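Local coordinates for protein peptide chain release factor RF2 (PDB 2IHR) that recognises the stop codons UGA and UAA on the ribosome and directs release of the finished polypeptide, ending translation, at residues A133-R138 / H187-P192; R312-D317 / E334-G339; L118-G123 / R138-F143. All blocks are in the same frame, centred on the assembly; numbering follows the deposited sequence.

Contact 1 (A133-R138 / H187-P192); sequences AEMLLR and HRLVRP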
loop_
_atom_site.group_PDB
_atom_site.type_symbol
_atom_site.label_atom_id
_atom_site.label_comp_id
_atom_site.label_asym_id
_atom_site.label_seq_id
_atom_site.Cartn_x
_atom_site.Cartn_y
_atom_site.Cartn_z
ATOM N N ALA A 133 -5.448 -18.161 -1.934
ATOM C CA ALA A 133 -4.427 -17.359 -1.297
ATOM C C ALA A 133 -3.145 -17.289 -2.219
ATOM O O ALA A 133 -2.501 -16.225 -2.401
ATOM C CB ALA A 133 -4.114 -17.979 0.069
ATOM N N GLU A 134 -2.786 -18.420 -2.808
ATOM C CA GLU A 134 -1.642 -18.449 -3.691
ATOM C C GLU A 134 -1.944 -17.568 -4.922
ATOM O O GLU A 134 -1.050 -16.928 -5.498
ATOM C CB GLU A 134 -1.374 -19.886 -4.098
ATOM C CG GLU A 134 -0.093 -20.073 -4.881
ATOM C CD GLU A 134 0.140 -21.523 -5.178
ATOM O OE1 GLU A 134 -0.227 -22.335 -4.312
ATOM O OE2 GLU A 134 0.683 -21.851 -6.255
ATOM N N MET A 135 -3.222 -17.527 -5.300
ATOM C CA MET A 135 -3.652 -16.747 -6.433
ATOM C C MET A 135 -3.475 -15.273 -6.207
ATOM O O MET A 135 -2.982 -14.532 -7.087
ATOM C CB MET A 135 -5.108 -17.063 -6.772
ATOM C CG MET A 135 -5.325 -18.513 -7.330
ATOM S SD MET A 135 -6.941 -18.595 -8.142
ATOM C CE MET A 135 -7.758 -19.791 -7.120
ATOM N N LEU A 136 -3.888 -14.833 -5.030
ATOM C CA LEU A 136 -3.745 -13.444 -4.664
ATOM C C LEU A 136 -2.231 -13.122 -4.615
ATOM O O LEU A 136 -1.826 -12.040 -5.054
ATOM C CB LEU A 136 -4.418 -13.216 -3.298
ATOM C CG LEU A 136 -5.964 -13.245 -3.220
ATOM C CD1 LEU A 136 -6.428 -13.526 -1.773
ATOM C CD2 LEU A 136 -6.536 -11.902 -3.710
ATOM N N LEU A 137 -1.417 -14.057 -4.086
ATOM C CA LEU A 137 0.048 -13.896 -3.976
ATOM C C LEU A 137 0.659 -13.665 -5.359
ATOM O O LEU A 137 1.518 -12.824 -5.538
ATOM C CB LEU A 137 0.716 -15.159 -3.391
ATOM C CG LEU A 137 2.066 -15.094 -2.589
ATOM C CD1 LEU A 137 2.903 -16.320 -2.904
ATOM C CD2 LEU A 137 2.845 -13.852 -2.869
ATOM N N ARG A 138 0.219 -14.459 -6.323
ATOM C CA ARG A 138 0.668 -14.354 -7.696
ATOM C C ARG A 138 0.171 -12.984 -8.239
ATOM O O ARG A 138 0.884 -12.258 -8.982
ATOM C CB ARG A 138 0.046 -15.507 -8.461
ATOM C CG ARG A 138 0.888 -16.113 -9.567
ATOM C CD ARG A 138 1.256 -17.541 -9.201
ATOM N NE ARG A 138 0.063 -18.362 -9.066
ATOM C CZ ARG A 138 0.062 -19.657 -8.770
ATOM N NH1 ARG A 138 1.207 -20.310 -8.569
ATOM N NH2 ARG A 138 -1.096 -20.295 -8.673
ATOM N N HIS A 187 -10.908 -10.930 0.703
ATOM C CA HIS A 187 -11.153 -11.100 -0.707
ATOM C C HIS A 187 -11.942 -12.357 -0.936
ATOM O O HIS A 187 -11.571 -13.432 -0.434
ATOM C CB HIS A 187 -9.786 -11.134 -1.447
ATOM C CG HIS A 187 -9.068 -9.815 -1.443
ATOM N ND1 HIS A 187 -8.946 -9.027 -2.563
ATOM C CD2 HIS A 187 -8.421 -9.147 -0.452
ATOM C CE1 HIS A 187 -8.244 -7.942 -2.280
ATOM N NE2 HIS A 187 -7.914 -7.990 -1.000
ATOM N N ARG A 188 -13.039 -12.251 -1.690
ATOM C CA ARG A 188 -13.865 -13.434 -1.943
ATOM C C ARG A 188 -13.795 -13.984 -3.379
ATOM O O ARG A 188 -13.855 -13.226 -4.368
ATOM C CB ARG A 188 -15.313 -13.137 -1.581
ATOM C CG ARG A 188 -16.212 -14.287 -1.827
ATOM C CD ARG A 188 -17.598 -13.999 -1.379
ATOM N NE ARG A 188 -18.268 -13.067 -2.267
ATOM C CZ ARG A 188 -19.419 -13.343 -2.874
ATOM N NH1 ARG A 188 -19.997 -14.518 -2.674
ATOM N NH2 ARG A 188 -19.993 -12.447 -3.674
ATOM N N LEU A 189 -13.691 -15.314 -3.457
ATOM C CA LEU A 189 -13.596 -16.069 -4.696
ATOM C C LEU A 189 -14.777 -16.988 -4.927
ATOM O O LEU A 189 -15.144 -17.778 -4.077
ATOM C CB LEU A 189 -12.318 -16.914 -4.683
ATOM C CG LEU A 189 -11.670 -17.433 -6.004
ATOM C CD1 LEU A 189 -11.811 -18.929 -6.062
ATOM C CD2 LEU A 189 -12.246 -16.777 -7.214
ATOM N N VAL A 190 -15.366 -16.883 -6.097
ATOM C CA VAL A 190 -16.487 -17.724 -6.465
ATOM C C VAL A 190 -16.213 -18.405 -7.804
ATOM O O VAL A 190 -15.889 -17.742 -8.816
ATOM C CB VAL A 190 -17.752 -16.895 -6.603
ATOM C CG1 VAL A 190 -18.938 -17.803 -6.710
ATOM C CG2 VAL A 190 -17.856 -15.927 -5.431
ATOM N N ARG A 191 -16.326 -19.730 -7.790
ATOM C CA ARG A 191 -16.131 -20.570 -8.977
ATOM C C ARG A 191 -16.240 -21.995 -8.532
ATOM O O ARG A 191 -16.299 -22.282 -7.330
ATOM C CB ARG A 191 -14.726 -20.415 -9.574
ATOM C CG ARG A 191 -13.659 -20.979 -8.673
ATOM C CD ARG A 191 -12.280 -21.036 -9.291
ATOM N NE ARG A 191 -11.386 -21.680 -8.340
ATOM C CZ ARG A 191 -10.072 -21.764 -8.480
ATOM N NH1 ARG A 191 -9.487 -21.225 -9.553
ATOM N NH2 ARG A 191 -9.347 -22.413 -7.562
ATOM N N PRO A 192 -16.318 -22.907 -9.495
ATOM C CA PRO A 192 -16.391 -24.321 -9.105
ATOM C C PRO A 192 -14.932 -24.791 -8.780
ATOM O O PRO A 192 -13.970 -24.480 -9.507
ATOM C CB PRO A 192 -17.021 -24.995 -10.336
ATOM C CG PRO A 192 -16.736 -24.009 -11.504
ATOM C CD PRO A 192 -16.931 -22.671 -10.820
#

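Contact 2 (R312-D317 / E334-G339); sequences RSYVLD and ENVLDG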
loop_
_atom_site.group_PDB
_atom_site.type_symbol
_atom_site.label_atom_id
_atom_site.label_comp_id
_atom_site.label_asym_id
_atom_site.label_seq_id
_atom_site.Cartn_x
_atom_site.Cartn_y
_atom_site.Cartn_z
ATOM N N ARG A 312 -13.768 -6.997 -1.869
ATOM C CA ARG A 312 -13.840 -7.188 -3.302
ATOM C C ARG A 312 -14.196 -8.596 -3.688
ATOM O O ARG A 312 -13.870 -9.510 -2.953
ATOM C CB ARG A 312 -12.500 -6.733 -3.951
ATOM C CG ARG A 312 -12.578 -6.788 -5.471
ATOM C CD ARG A 312 -11.273 -6.577 -6.018
ATOM N NE ARG A 312 -10.765 -5.299 -5.588
ATOM C CZ ARG A 312 -9.512 -5.115 -5.247
ATOM N NH1 ARG A 312 -8.684 -6.159 -5.293
ATOM N NH2 ARG A 312 -9.113 -3.914 -4.839
ATOM N N SER A 313 -14.915 -8.788 -4.810
ATOM C CA SER A 313 -15.267 -10.160 -5.248
ATOM C C SER A 313 -14.804 -10.513 -6.644
ATOM O O SER A 313 -14.907 -9.705 -7.627
ATOM C CB SER A 313 -16.766 -10.457 -5.137
ATOM O OG SER A 313 -17.121 -10.700 -3.781
ATOM N N TYR A 314 -14.273 -11.738 -6.721
ATOM C CA TYR A 314 -13.753 -12.263 -7.969
ATOM C C TYR A 314 -14.583 -13.440 -8.368
ATOM O O TYR A 314 -14.256 -14.568 -8.036
ATOM C CB TYR A 314 -12.314 -12.707 -7.789
ATOM C CG TYR A 314 -11.386 -11.638 -7.273
ATOM C CD1 TYR A 314 -11.517 -11.144 -5.957
ATOM C CD2 TYR A 314 -10.327 -11.153 -8.071
ATOM C CE1 TYR A 314 -10.631 -10.210 -5.435
ATOM C CE2 TYR A 314 -9.420 -10.216 -7.557
ATOM C CZ TYR A 314 -9.579 -9.769 -6.247
ATOM O OH TYR A 314 -8.634 -8.951 -5.708
ATOM N N VAL A 315 -15.649 -13.215 -9.108
ATOM C CA VAL A 315 -16.471 -14.362 -9.420
ATOM C C VAL A 315 -16.295 -14.716 -10.872
ATOM O O VAL A 315 -16.859 -14.104 -11.766
ATOM C CB VAL A 315 -17.973 -14.140 -8.936
ATOM C CG1 VAL A 315 -18.275 -12.716 -8.864
ATOM C CG2 VAL A 315 -18.965 -14.900 -9.822
ATOM N N LEU A 316 -15.486 -15.758 -11.031
ATOM C CA LEU A 316 -15.011 -16.286 -12.281
ATOM C C LEU A 316 -15.897 -17.006 -13.271
ATOM O O LEU A 316 -15.666 -16.891 -14.466
ATOM C CB LEU A 316 -13.774 -17.118 -11.963
ATOM C CG LEU A 316 -12.800 -16.460 -10.938
ATOM C CD1 LEU A 316 -11.531 -17.244 -10.962
ATOM C CD2 LEU A 316 -12.449 -14.960 -11.198
ATOM N N ASP A 317 -16.893 -17.745 -12.821
ATOM C CA ASP A 317 -17.783 -18.418 -13.765
ATOM C C ASP A 317 -18.749 -17.436 -14.400
ATOM O O ASP A 317 -19.506 -17.806 -15.292
ATOM C CB ASP A 317 -18.603 -19.492 -13.069
ATOM C CG ASP A 317 -19.041 -19.058 -11.697
ATOM O OD1 ASP A 317 -19.575 -17.930 -11.556
ATOM O OD2 ASP A 317 -18.840 -19.838 -10.754
ATOM N N GLU A 334 -9.298 -12.080 -15.576
ATOM C CA GLU A 334 -8.018 -12.709 -15.943
ATOM C C GLU A 334 -6.879 -11.665 -15.942
ATOM O O GLU A 334 -5.735 -12.002 -15.735
ATOM C CB GLU A 334 -8.107 -13.374 -17.336
ATOM C CG GLU A 334 -8.186 -12.338 -18.490
ATOM C CD GLU A 334 -9.605 -11.897 -18.897
ATOM O OE1 GLU A 334 -10.632 -12.365 -18.307
ATOM O OE2 GLU A 334 -9.685 -11.080 -19.853
ATOM N N ASN A 335 -7.188 -10.397 -16.174
ATOM C CA ASN A 335 -6.145 -9.378 -16.185
ATOM C C ASN A 335 -5.855 -8.869 -14.799
ATOM O O ASN A 335 -4.700 -8.606 -14.450
ATOM C CB ASN A 335 -6.552 -8.177 -17.033
ATOM C CG ASN A 335 -6.675 -8.512 -18.473
ATOM O OD1 ASN A 335 -5.826 -9.213 -19.025
ATOM N ND2 ASN A 335 -7.713 -8.003 -19.108
ATOM N N VAL A 336 -6.936 -8.664 -14.039
ATOM C CA VAL A 336 -6.851 -8.188 -12.661
ATOM C C VAL A 336 -5.936 -9.187 -11.996
ATOM O O VAL A 336 -4.960 -8.838 -11.300
ATOM C CB VAL A 336 -8.264 -8.268 -11.937
ATOM C CG1 VAL A 336 -8.085 -8.244 -10.420
ATOM C CG2 VAL A 336 -9.135 -7.135 -12.333
ATOM N N LEU A 337 -6.274 -10.454 -12.223
ATOM C CA LEU A 337 -5.543 -11.517 -11.584
ATOM C C LEU A 337 -4.093 -11.695 -12.023
ATOM O O LEU A 337 -3.334 -12.454 -11.415
ATOM C CB LEU A 337 -6.343 -12.820 -11.713
ATOM C CG LEU A 337 -7.465 -13.042 -10.628
ATOM C CD1 LEU A 337 -8.199 -14.303 -10.887
ATOM C CD2 LEU A 337 -6.869 -13.149 -9.266
ATOM N N ASP A 338 -3.678 -10.948 -13.027
ATOM C CA ASP A 338 -2.345 -11.092 -13.506
ATOM C C ASP A 338 -1.491 -9.845 -13.212
ATOM O O ASP A 338 -0.384 -9.678 -13.740
ATOM C CB ASP A 338 -2.482 -11.411 -14.982
ATOM C CG ASP A 338 -1.173 -11.481 -15.699
ATOM O OD1 ASP A 338 -0.332 -12.384 -15.448
ATOM O OD2 ASP A 338 -1.028 -10.595 -16.529
ATOM N N GLY A 339 -2.025 -8.965 -12.365
ATOM C CA GLY A 339 -1.307 -7.793 -11.966
ATOM C C GLY A 339 -1.941 -6.463 -12.297
ATOM O O GLY A 339 -1.720 -5.443 -11.600
#

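Contact 3 (L118-G123 / R138-F143); sequences LTIQPG and RMYTRF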
loop_
_atom_site.group_PDB
_atom_site.type_symbol
_atom_site.label_atom_id
_atom_site.label_comp_id
_atom_site.label_asym_id
_atom_site.label_seq_id
_atom_site.Cartn_x
_atom_site.Cartn_y
_atom_site.Cartn_z
ATOM N N LEU A 118 3.113 -6.930 2.927
ATOM C CA LEU A 118 1.806 -7.493 2.587
ATOM C C LEU A 118 1.759 -8.958 3.029
ATOM O O LEU A 118 2.709 -9.739 2.770
ATOM C CB LEU A 118 1.570 -7.336 1.074
ATOM C CG LEU A 118 0.290 -7.913 0.411
ATOM C CD1 LEU A 118 -0.253 -6.949 -0.664
ATOM C CD2 LEU A 118 0.601 -9.294 -0.166
ATOM N N THR A 119 0.670 -9.319 3.723
ATOM C CA THR A 119 0.522 -10.686 4.253
ATOM C C THR A 119 -0.810 -11.318 3.852
ATOM O O THR A 119 -1.861 -10.684 3.955
ATOM C CB THR A 119 0.570 -10.693 5.812
ATOM O OG1 THR A 119 1.596 -9.813 6.280
ATOM C CG2 THR A 119 0.827 -12.101 6.333
ATOM N N ILE A 120 -0.770 -12.589 3.467
ATOM C CA ILE A 120 -1.951 -13.338 3.022
ATOM C C ILE A 120 -2.153 -14.631 3.784
ATOM O O ILE A 120 -1.225 -15.410 3.960
ATOM C CB ILE A 120 -1.830 -13.704 1.517
ATOM C CG1 ILE A 120 -1.819 -12.415 0.677
ATOM C CG2 ILE A 120 -3.017 -14.562 1.066
ATOM C CD1 ILE A 120 -0.941 -12.472 -0.523
ATOM N N GLN A 121 -3.371 -14.869 4.249
ATOM C CA GLN A 121 -3.663 -16.115 4.944
ATOM C C GLN A 121 -4.999 -16.588 4.454
ATOM O O GLN A 121 -5.880 -15.776 4.240
ATOM C CB GLN A 121 -3.717 -15.876 6.452
ATOM C CG GLN A 121 -2.341 -15.710 7.070
ATOM C CD GLN A 121 -2.374 -15.434 8.549
ATOM O OE1 GLN A 121 -2.656 -14.312 8.996
ATOM N NE2 GLN A 121 -2.080 -16.462 9.328
ATOM N N PRO A 122 -5.157 -17.888 4.201
ATOM C CA PRO A 122 -6.494 -18.301 3.739
ATOM C C PRO A 122 -7.568 -18.103 4.835
ATOM O O PRO A 122 -7.258 -17.880 5.990
ATOM C CB PRO A 122 -6.319 -19.781 3.358
ATOM C CG PRO A 122 -5.044 -20.235 4.070
ATOM C CD PRO A 122 -4.166 -18.978 4.102
ATOM N N GLY A 123 -8.830 -18.141 4.446
ATOM C CA GLY A 123 -9.918 -17.977 5.387
ATOM C C GLY A 123 -10.708 -19.251 5.211
ATOM O O GLY A 123 -10.119 -20.330 5.107
ATOM N N ARG A 138 0.219 -14.459 -6.323
ATOM C CA ARG A 138 0.668 -14.354 -7.696
ATOM C C ARG A 138 0.171 -12.984 -8.239
ATOM O O ARG A 138 0.884 -12.258 -8.982
ATOM C CB ARG A 138 0.046 -15.507 -8.461
ATOM C CG ARG A 138 0.888 -16.113 -9.567
ATOM C CD ARG A 138 1.256 -17.541 -9.201
ATOM N NE ARG A 138 0.063 -18.362 -9.066
ATOM C CZ ARG A 138 0.062 -19.657 -8.770
ATOM N NH1 ARG A 138 1.207 -20.310 -8.569
ATOM N NH2 ARG A 138 -1.096 -20.295 -8.673
ATOM N N MET A 139 -1.052 -12.611 -7.856
ATOM C CA MET A 139 -1.577 -11.361 -8.327
ATOM C C MET A 139 -0.715 -10.223 -7.864
ATOM O O MET A 139 -0.276 -9.404 -8.669
ATOM C CB MET A 139 -2.988 -11.164 -7.843
ATOM C CG MET A 139 -3.663 -9.872 -8.269
ATOM S SD MET A 139 -5.379 -9.787 -7.686
ATOM C CE MET A 139 -5.104 -9.336 -6.153
ATOM N N TYR A 140 -0.460 -10.150 -6.570
ATOM C CA TYR A 140 0.368 -9.063 -6.047
ATOM C C TYR A 140 1.831 -9.168 -6.504
ATOM O O TYR A 140 2.530 -8.179 -6.636
ATOM C CB TYR A 140 0.272 -9.051 -4.515
ATOM C CG TYR A 140 -1.098 -8.671 -4.028
ATOM C CD1 TYR A 140 -1.663 -7.473 -4.400
ATOM C CD2 TYR A 140 -1.866 -9.543 -3.257
ATOM C CE1 TYR A 140 -2.948 -7.145 -4.055
ATOM C CE2 TYR A 140 -3.171 -9.210 -2.882
ATOM C CZ TYR A 140 -3.708 -8.014 -3.297
ATOM O OH TYR A 140 -5.031 -7.693 -3.026
ATOM N N THR A 141 2.299 -10.377 -6.756
ATOM C CA THR A 141 3.673 -10.522 -7.186
ATOM C C THR A 141 3.739 -10.007 -8.611
ATOM O O THR A 141 4.638 -9.268 -8.954
ATOM C CB THR A 141 4.122 -11.985 -7.101
ATOM O OG1 THR A 141 4.290 -12.341 -5.727
ATOM C CG2 THR A 141 5.439 -12.169 -7.756
ATOM N N ARG A 142 2.768 -10.384 -9.440
ATOM C CA ARG A 142 2.750 -9.882 -10.816
ATOM C C ARG A 142 2.548 -8.369 -10.777
ATOM O O ARG A 142 3.072 -7.643 -11.631
ATOM C CB ARG A 142 1.610 -10.508 -11.669
ATOM C CG ARG A 142 1.791 -11.950 -12.108
ATOM C CD ARG A 142 2.833 -12.054 -13.260
ATOM N NE ARG A 142 2.343 -11.466 -14.499
ATOM C CZ ARG A 142 2.730 -10.288 -14.974
ATOM N NH1 ARG A 142 3.654 -9.594 -14.310
ATOM N NH2 ARG A 142 2.111 -9.749 -16.048
ATOM N N PHE A 143 1.780 -7.891 -9.803
ATOM C CA PHE A 143 1.523 -6.456 -9.705
ATOM C C PHE A 143 2.828 -5.714 -9.493
ATOM O O PHE A 143 3.108 -4.713 -10.149
ATOM C CB PHE A 143 0.601 -6.132 -8.540
ATOM C CG PHE A 143 0.553 -4.672 -8.218
ATOM C CD1 PHE A 143 -0.047 -3.767 -9.101
ATOM C CD2 PHE A 143 1.171 -4.183 -7.081
ATOM C CE1 PHE A 143 -0.020 -2.385 -8.861
ATOM C CE2 PHE A 143 1.211 -2.793 -6.817
ATOM C CZ PHE A 143 0.616 -1.899 -7.718
#

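Contact 1 (A133-R138 / H187-P192)
Leu136 of the helix and His187 of the strand form the tightly packed part of this contact. The leucine brings its CD2 methyl obliquely to the imidazole, 3.9 Å from His187 ND1, while its CD1 rests 4.1 Å from His187 CB. His187 suits a buried place because both ring nitrogens have partners: NE2 bonds Glu183 O and ND1 bonds Tyr314 OH, which fixes the turn of the ring that Leu136 lies against. Toward the partly exposed end Met135 CE touches Leu189 CD1 loosely, at 4.3 Å, and lies over one face of the Arg191 guanidinium. The spacing there, 3.1 Å from Met135 CE to Arg191 NH2, is too short for a relaxed contact and doubtful in detail. Arg191 reaches back to the helix by an extended chain from CG to NE, and its NH2 forms salt bridges with Asp131 and Glu128, about one and two turns before Met135 in that helix. On the solvent side Arg138 NH1 and Glu134 OE2 form a salt bridge whose hydrogen bond is weak. The leucine and imidazole are thus buried and the charged groups lie toward solvent, as where an amphipathic helix packs on the face of a mixed beta sheet.

Contact 2 (R312-D317 / E334-G339)
Tyr314 is divided between two tasks: carbons of its ring pack on Val336 and Leu337, while its hydroxyl is gripped by an arginine of its own strand. Arg312 NH1 donates to Tyr314 OH over 2.8 Å, at an N-H...O angle of 146°, and the oxygen lies almost in the guanidinium plane. That guanidinium is itself anchored by salt bridges to Glu183 and Asp323, which probably hold it in place to meet the hydroxyl. A tyrosine suits this place because it is apolar where the helix end meets it and polar where the buried Arg312 lies. Val336 touches it with one branch, CG1, which lies anti to the backbone N (chi1 160°) and comes 3.7 Å from Tyr314 CE2. Leu337 spreads its two methyls: CD2 lies 4.2 Å from Tyr314 CD2, and CD1 lies 4.3 Å from Leu316 CD2. Trp132 and Met139 of helix 127-145 also touch Leu337, and Trp132 meets the Tyr314 ring edge-to-face. No hydrogen bond crosses between the segments. Within 334-339, Gly339 N bonds Val336 O at 3.1 Å, and Asp340 N bonds Asn335 O. Gly339 has a phi of 120°, and with its psi a side chain would jam against the preceding carbonyl oxygen. The helix is therefore ended by a Schellman motif, with Val336 and Leu337, shortly before its glycine, packed against a strand of the mixed sheet.

Contact 3 (L118-G123 / R138-F143)
The short backbone bond from Arg142 N to Arg138 O, 2.7 Å, belongs to the helical turn from which Tyr140 reaches across to Leu118 and Ile120. With CG anti to the carbonyl carbon (chi1 -67°), the tyrosine ring is directed at the sheet. Leu118 crosses it at about a right angle and sets CD1 over one face, 3.9 Å from the Tyr140 ring centroid and 13° off the ring normal, a CH-pi contact. Its other methyl, CD2, lies 4.0 Å from Tyr140 CD2. Ile120 comes from a different side, with CD1 at the ring edge, 4.1 Å from Tyr140 CD2. The opposite face takes Met139 CE, offset toward the rim, so both faces are covered. The hydroxyl bonds Glu183 OE1, so tyrosine suits a place that is apolar round the ring and polar at its end. A leucine in its place would probably leave Glu183 without this partner and Leu118 CD1 without a flat surface to rest on. Leu118 and Ile120, two apart on the strand, both face the helix, and Val208 of the neighbouring strand touches all three residues. Such packing is the apolar core of an alpha/beta layer, here between strand 115-122 and helix 127-145.

In the fold
Helix 127-145 joins the three contacts: it supplies one segment each to contacts 1 and 3, whose centres are 9 Å apart, and Met139 and Arg142, within contact 3's segment, touch contact 2. Strands 185-190 and 312-315 run parallel as neighbours in the sheet, Arg188 O to Tyr314 N being 2.8 Å, and the centres of contacts 1 and 2 lie about 8 Å apart. The helix end of contact 2 is tied to contact 3 by a salt bridge of 3.0 Å between Asp338 OD1 and Arg142 NE. Directly after Pro192 comes the Ser-Pro-Phe sequence that in RF2 proteins reads the stop codon, whereas the Gly-Gly-Gln motif, ending at Gln240, belongs to the separate three-stranded-sheet region.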